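Local coordinates for Serine/threonine-protein phosphatase 2A regulatory subunit B'' subunit alpha (Homo sapiens, PDB 4I5J) that serves as a calcium-binding EF-hand regulatory subunit of protein phosphatase 2A and might modulate its substrate selectivity, catalytic activity and localization, at residues P35-V40 with T63-I68; E98-E101 with Q105-D108. All coordinates share one frame; numbering follows the deposited sequence.

Interaction 1: P35-V40 with T63-I68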
loop_
_atom_site.group_PDB
_atom_site.type_symbol
_atom_site.label_atom_id
_atom_site.label_comp_id
_atom_site.label_asym_id
_atom_site.label_seq_id
_atom_site.Cartn_x
_atom_site.Cartn_y
_atom_site.Cartn_z
ATOM N N PRO A 35 6.891 -2.843 -21.420
ATOM C CA PRO A 35 8.032 -3.268 -22.237
ATOM C C PRO A 35 9.371 -3.139 -21.503
ATOM O O PRO A 35 10.277 -3.930 -21.763
ATOM C CB PRO A 35 7.969 -2.342 -23.459
ATOM C CG PRO A 35 7.018 -1.283 -23.127
ATOM C CD PRO A 35 6.098 -1.795 -22.080
ATOM N N LEU A 36 9.482 -2.181 -20.585
ATOM C CA LEU A 36 10.679 -2.062 -19.753
ATOM C C LEU A 36 10.868 -3.319 -18.881
ATOM O O LEU A 36 11.968 -3.868 -18.771
ATOM C CB LEU A 36 10.595 -0.812 -18.863
ATOM C CG LEU A 36 11.724 -0.691 -17.839
ATOM C CD1 LEU A 36 13.031 -0.523 -18.567
ATOM C CD2 LEU A 36 11.514 0.451 -16.881
ATOM N N LEU A 37 9.781 -3.771 -18.267
ATOM C CA LEU A 37 9.825 -4.956 -17.420
ATOM C C LEU A 37 10.091 -6.203 -18.238
ATOM O O LEU A 37 10.786 -7.102 -17.798
ATOM C CB LEU A 37 8.519 -5.115 -16.637
ATOM C CG LEU A 37 8.632 -4.753 -15.154
ATOM C CD1 LEU A 37 9.647 -5.655 -14.456
ATOM C CD2 LEU A 37 9.005 -3.296 -14.960
ATOM N N GLN A 38 9.527 -6.266 -19.431
ATOM C CA GLN A 38 9.747 -7.435 -20.271
ATOM C C GLN A 38 11.205 -7.519 -20.643
ATOM O O GLN A 38 11.800 -8.594 -20.670
ATOM C CB GLN A 38 8.896 -7.348 -21.527
ATOM C CG GLN A 38 7.437 -7.426 -21.217
ATOM C CD GLN A 38 6.645 -7.988 -22.356
ATOM O OE1 GLN A 38 5.817 -7.300 -22.958
ATOM N NE2 GLN A 38 6.890 -9.261 -22.666
ATOM N N ASP A 39 11.779 -6.362 -20.924
ATOM C CA ASP A 39 13.192 -6.279 -21.207
ATOM C C ASP A 39 14.021 -6.727 -20.000
ATOM O O ASP A 39 14.967 -7.504 -20.149
ATOM C CB ASP A 39 13.557 -4.855 -21.620
ATOM C CG ASP A 39 14.883 -4.787 -22.322
ATOM O OD1 ASP A 39 15.069 -5.567 -23.280
ATOM O OD2 ASP A 39 15.745 -3.980 -21.908
ATOM N N VAL A 40 13.669 -6.253 -18.806
ATOM C CA VAL A 40 14.395 -6.656 -17.598
ATOM C C VAL A 40 14.305 -8.169 -17.361
ATOM O O VAL A 40 15.307 -8.815 -17.053
ATOM C CB VAL A 40 13.888 -5.918 -16.361
ATOM C CG1 VAL A 40 14.320 -6.641 -15.094
ATOM C CG2 VAL A 40 14.380 -4.439 -16.362
ATOM N N THR A 63 3.426 -7.267 -10.416
ATOM C CA THR A 63 3.797 -6.953 -9.046
ATOM C C THR A 63 4.868 -5.867 -8.990
ATOM O O THR A 63 4.764 -4.938 -8.181
ATOM C CB THR A 63 4.264 -8.200 -8.308
ATOM O OG1 THR A 63 3.197 -9.160 -8.301
ATOM C CG2 THR A 63 4.647 -7.868 -6.883
ATOM N N VAL A 64 5.879 -5.959 -9.858
ATOM C CA VAL A 64 6.919 -4.935 -9.883
ATOM C C VAL A 64 6.315 -3.597 -10.286
ATOM O O VAL A 64 6.657 -2.543 -9.722
ATOM C CB VAL A 64 8.073 -5.282 -10.847
ATOM C CG1 VAL A 64 9.069 -4.097 -10.948
ATOM C CG2 VAL A 64 8.778 -6.554 -10.389
ATOM N N ILE A 65 5.419 -3.624 -11.264
ATOM C CA ILE A 65 4.774 -2.377 -11.662
ATOM C C ILE A 65 3.955 -1.778 -10.499
ATOM O O ILE A 65 4.024 -0.581 -10.270
ATOM C CB ILE A 65 3.960 -2.538 -12.949
ATOM C CG1 ILE A 65 4.913 -2.892 -14.084
ATOM C CG2 ILE A 65 3.192 -1.246 -13.291
ATOM C CD1 ILE A 65 4.250 -3.132 -15.399
ATOM N N GLN A 66 3.229 -2.603 -9.733
ATOM C CA GLN A 66 2.461 -2.064 -8.612
ATOM C C GLN A 66 3.421 -1.420 -7.642
ATOM O O GLN A 66 3.157 -0.330 -7.143
ATOM C CB GLN A 66 1.632 -3.151 -7.884
ATOM C CG GLN A 66 0.530 -3.753 -8.722
ATOM C CD GLN A 66 -0.055 -2.746 -9.689
ATOM O OE1 GLN A 66 -0.642 -1.741 -9.284
ATOM N NE2 GLN A 66 0.131 -2.994 -10.975
ATOM N N ARG A 67 4.556 -2.079 -7.405
ATOM C CA ARG A 67 5.551 -1.568 -6.455
ATOM C C ARG A 67 6.170 -0.255 -6.921
ATOM O O ARG A 67 6.454 0.626 -6.112
ATOM C CB ARG A 67 6.647 -2.602 -6.175
ATOM C CG ARG A 67 6.117 -3.848 -5.441
ATOM C CD ARG A 67 7.263 -4.717 -4.967
ATOM N NE ARG A 67 8.057 -4.045 -3.934
ATOM C CZ ARG A 67 9.215 -4.509 -3.462
ATOM N NH1 ARG A 67 9.719 -5.631 -3.951
ATOM N NH2 ARG A 67 9.876 -3.842 -2.519
ATOM N N ILE A 68 6.380 -0.127 -8.220
ATOM C CA ILE A 68 6.899 1.117 -8.783
ATOM C C ILE A 68 5.876 2.222 -8.485
ATOM O O ILE A 68 6.208 3.241 -7.870
ATOM C CB ILE A 68 7.132 0.983 -10.317
ATOM C CG1 ILE A 68 8.414 0.194 -10.626
ATOM C CG2 ILE A 68 7.245 2.362 -10.968
ATOM C CD1 ILE A 68 8.491 -0.328 -12.099
#
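Ile68 N donates to Val64 O at 2.9 Å, the i to i+4 bond that places these two side chains one helical turn apart, and Leu37 of another helix meets both of them. The contact joins helices 34-43 and 54-72 within the EF-hand family region of the chain. Around the two segments the axes come no closer than 11.0 Å, and their N-to-C directions differ by 125°, a steep crossing with an antiparallel component. Side-chain length therefore bridges the gap, and Leu37 alone from segment 35-40 supplies the reach. CG1 of Val64 lies against both leucine methyls, 3.9 Å from CD1 of Leu37, the two side chains passing at a slant. CD2 of Leu37 additionally lies 4.2 Å from CG1 of Ile65, touching the flank of that side chain, and meets Ile68 end on. Leu37 departs from a staggered chi1 (-105°), and in this setting CD1 faces Val64 while CD2 also reaches the two isoleucines. No hydrogen bond crosses, so the join rests on van der Waals contact between buried groups. Phe110 packs on Val64, while Phe33 and Phe90 pack on Ile68, continuing the apolar core. With chi1 of -77°, Ile68 turns CG1 anti to its carbonyl carbon and brings CD1 to 4.2 Å from CD2 of Leu37.

Interaction 2: E98-E101 with Q105-D108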
loop_
_atom_site.group_PDB
_atom_site.type_symbol
_atom_site.label_atom_id
_atom_site.label_comp_id
_atom_site.label_asym_id
_atom_site.label_seq_id
_atom_site.Cartn_x
_atom_site.Cartn_y
_atom_site.Cartn_z
ATOM N N GLU A 98 21.471 -3.185 -13.341
ATOM C CA GLU A 98 22.306 -3.544 -14.484
ATOM C C GLU A 98 23.609 -4.231 -14.092
ATOM O O GLU A 98 24.304 -4.767 -14.946
ATOM C CB GLU A 98 22.621 -2.305 -15.324
ATOM C CG GLU A 98 21.400 -1.655 -15.951
ATOM C CD GLU A 98 21.693 -0.273 -16.514
ATOM O OE1 GLU A 98 20.760 0.368 -17.052
ATOM O OE2 GLU A 98 22.856 0.175 -16.411
ATOM N N GLU A 99 23.943 -4.210 -12.809
ATOM C CA GLU A 99 25.182 -4.816 -12.329
ATOM C C GLU A 99 24.932 -6.039 -11.450
ATOM O O GLU A 99 25.515 -7.098 -11.661
ATOM C CB GLU A 99 26.009 -3.794 -11.542
ATOM C CG GLU A 99 26.858 -2.860 -12.385
ATOM C CD GLU A 99 27.962 -2.205 -11.568
ATOM O OE1 GLU A 99 29.088 -2.064 -12.095
ATOM O OE2 GLU A 99 27.706 -1.839 -10.396
ATOM N N GLU A 100 24.074 -5.876 -10.453
ATOM C CA GLU A 100 23.763 -6.931 -9.495
ATOM C C GLU A 100 23.199 -8.167 -10.189
ATOM O O GLU A 100 22.248 -8.069 -10.960
ATOM C CB GLU A 100 22.767 -6.399 -8.466
ATOM C CG GLU A 100 22.324 -7.412 -7.447
ATOM C CD GLU A 100 23.477 -7.983 -6.663
ATOM O OE1 GLU A 100 23.937 -7.325 -5.704
ATOM O OE2 GLU A 100 23.910 -9.097 -7.009
ATOM N N GLU A 101 23.780 -9.330 -9.914
ATOM C CA GLU A 101 23.332 -10.554 -10.575
ATOM C C GLU A 101 22.276 -11.303 -9.770
ATOM O O GLU A 101 21.470 -12.040 -10.336
ATOM C CB GLU A 101 24.510 -11.472 -10.929
ATOM C CG GLU A 101 25.185 -11.128 -12.257
ATOM C CD GLU A 101 26.205 -12.174 -12.704
ATOM O OE1 GLU A 101 26.252 -13.272 -12.104
ATOM O OE2 GLU A 101 26.965 -11.893 -13.660
ATOM N N GLN A 105 18.804 -9.271 -4.291
ATOM C CA GLN A 105 19.507 -8.191 -3.615
ATOM C C GLN A 105 18.930 -6.834 -3.989
ATOM O O GLN A 105 19.175 -5.840 -3.312
ATOM C CB GLN A 105 20.990 -8.230 -3.965
ATOM C CG GLN A 105 21.879 -8.328 -2.741
ATOM C CD GLN A 105 21.460 -9.454 -1.821
ATOM O OE1 GLN A 105 21.040 -10.515 -2.280
ATOM N NE2 GLN A 105 21.559 -9.225 -0.516
ATOM N N ILE A 106 18.188 -6.776 -5.090
ATOM C CA ILE A 106 17.491 -5.540 -5.433
ATOM C C ILE A 106 16.142 -5.550 -4.724
ATOM O O ILE A 106 15.121 -5.974 -5.281
ATOM C CB ILE A 106 17.276 -5.363 -6.948
ATOM C CG1 ILE A 106 18.587 -5.572 -7.714
ATOM C CG2 ILE A 106 16.782 -3.976 -7.216
ATOM C CD1 ILE A 106 19.613 -4.500 -7.434
ATOM N N THR A 107 16.151 -5.084 -3.483
ATOM C CA THR A 107 14.996 -5.207 -2.611
ATOM C C THR A 107 13.963 -4.097 -2.853
ATOM O O THR A 107 12.817 -4.211 -2.410
ATOM C CB THR A 107 15.433 -5.226 -1.131
ATOM O OG1 THR A 107 16.241 -4.074 -0.875
ATOM C CG2 THR A 107 16.255 -6.499 -0.816
ATOM N N ASP A 108 14.355 -3.024 -3.537
ATOM C CA ASP A 108 13.353 -2.061 -3.982
ATOM C C ASP A 108 12.830 -2.509 -5.337
ATOM O O ASP A 108 13.617 -2.773 -6.235
ATOM C CB ASP A 108 13.931 -0.655 -4.097
ATOM C CG ASP A 108 14.404 -0.100 -2.763
ATOM O OD1 ASP A 108 13.768 -0.377 -1.725
ATOM O OD2 ASP A 108 15.419 0.624 -2.767
#
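The loop between helices 90-97 and 112-125 doubles back on itself here, bringing Glu100 against Gln105 and Ile106 at a partly buried edge of the fold. The nearest CA atoms, those of Glu100 and Gln105, are 7.4 Å apart, and Glu100 is the one residue of segment 98-101 that makes contact. Its CG stands opposite the backbone N, and a bend at chi2 (59°) carries the carboxylate on over Gln105. CB of Glu100 meets Ile106 only, 3.8 Å from its CD1, as the two side chains run past one another in opposite senses. CG of Glu100 lies between two neighbours, 4.0 Å from CD1 of Ile106 and 3.8 Å from CB of Gln105. Farther out, OE1 of Glu100 comes within 3.5 Å of CB of Gln105, a van der Waals contact with a methylene and not a hydrogen bond. The other carboxylate oxygen, OE2, accepts the backbone N-H of Asp102, which probably helps fix the bent side chain, while the backbone O of Glu100 receives NE2 of His44. Cut back to alanine, this position would keep CB against Ile106 but is likely to leave the Asp102 N-H without its carboxylate acceptor and open a gap beside CB of Gln105. Ile106 itself also packs against Thr93 and Leu97, so that this one buried side chain of the segment ties the loop to helix 90-97. Its backbone angles, phi -87° and psi 86°, identify the bend at this point as an inverse gamma turn centred on Ile106.

From the N terminus, interaction 1 comes first: its two segments close a span of 22 residues that includes the end of helix 34-43 and the start of helix 54-72. Interaction 2 opens only later, after helix 90-97, and closes a tight span of three residues; the two are in series, neither nested nor crossed. Their centres are 14 Å apart, yet they meet directly through a probable hydrogen bond of 3.0 Å from Arg67 NH2 to Thr107 O. Helix 90-97 gives a second connection: Leu97 receives both Val40 and Ile106, while Phe90 touches Leu36 and Ile68. Together they tie the helix 34-43/54-72 pair to the loop leading into helix 112-125.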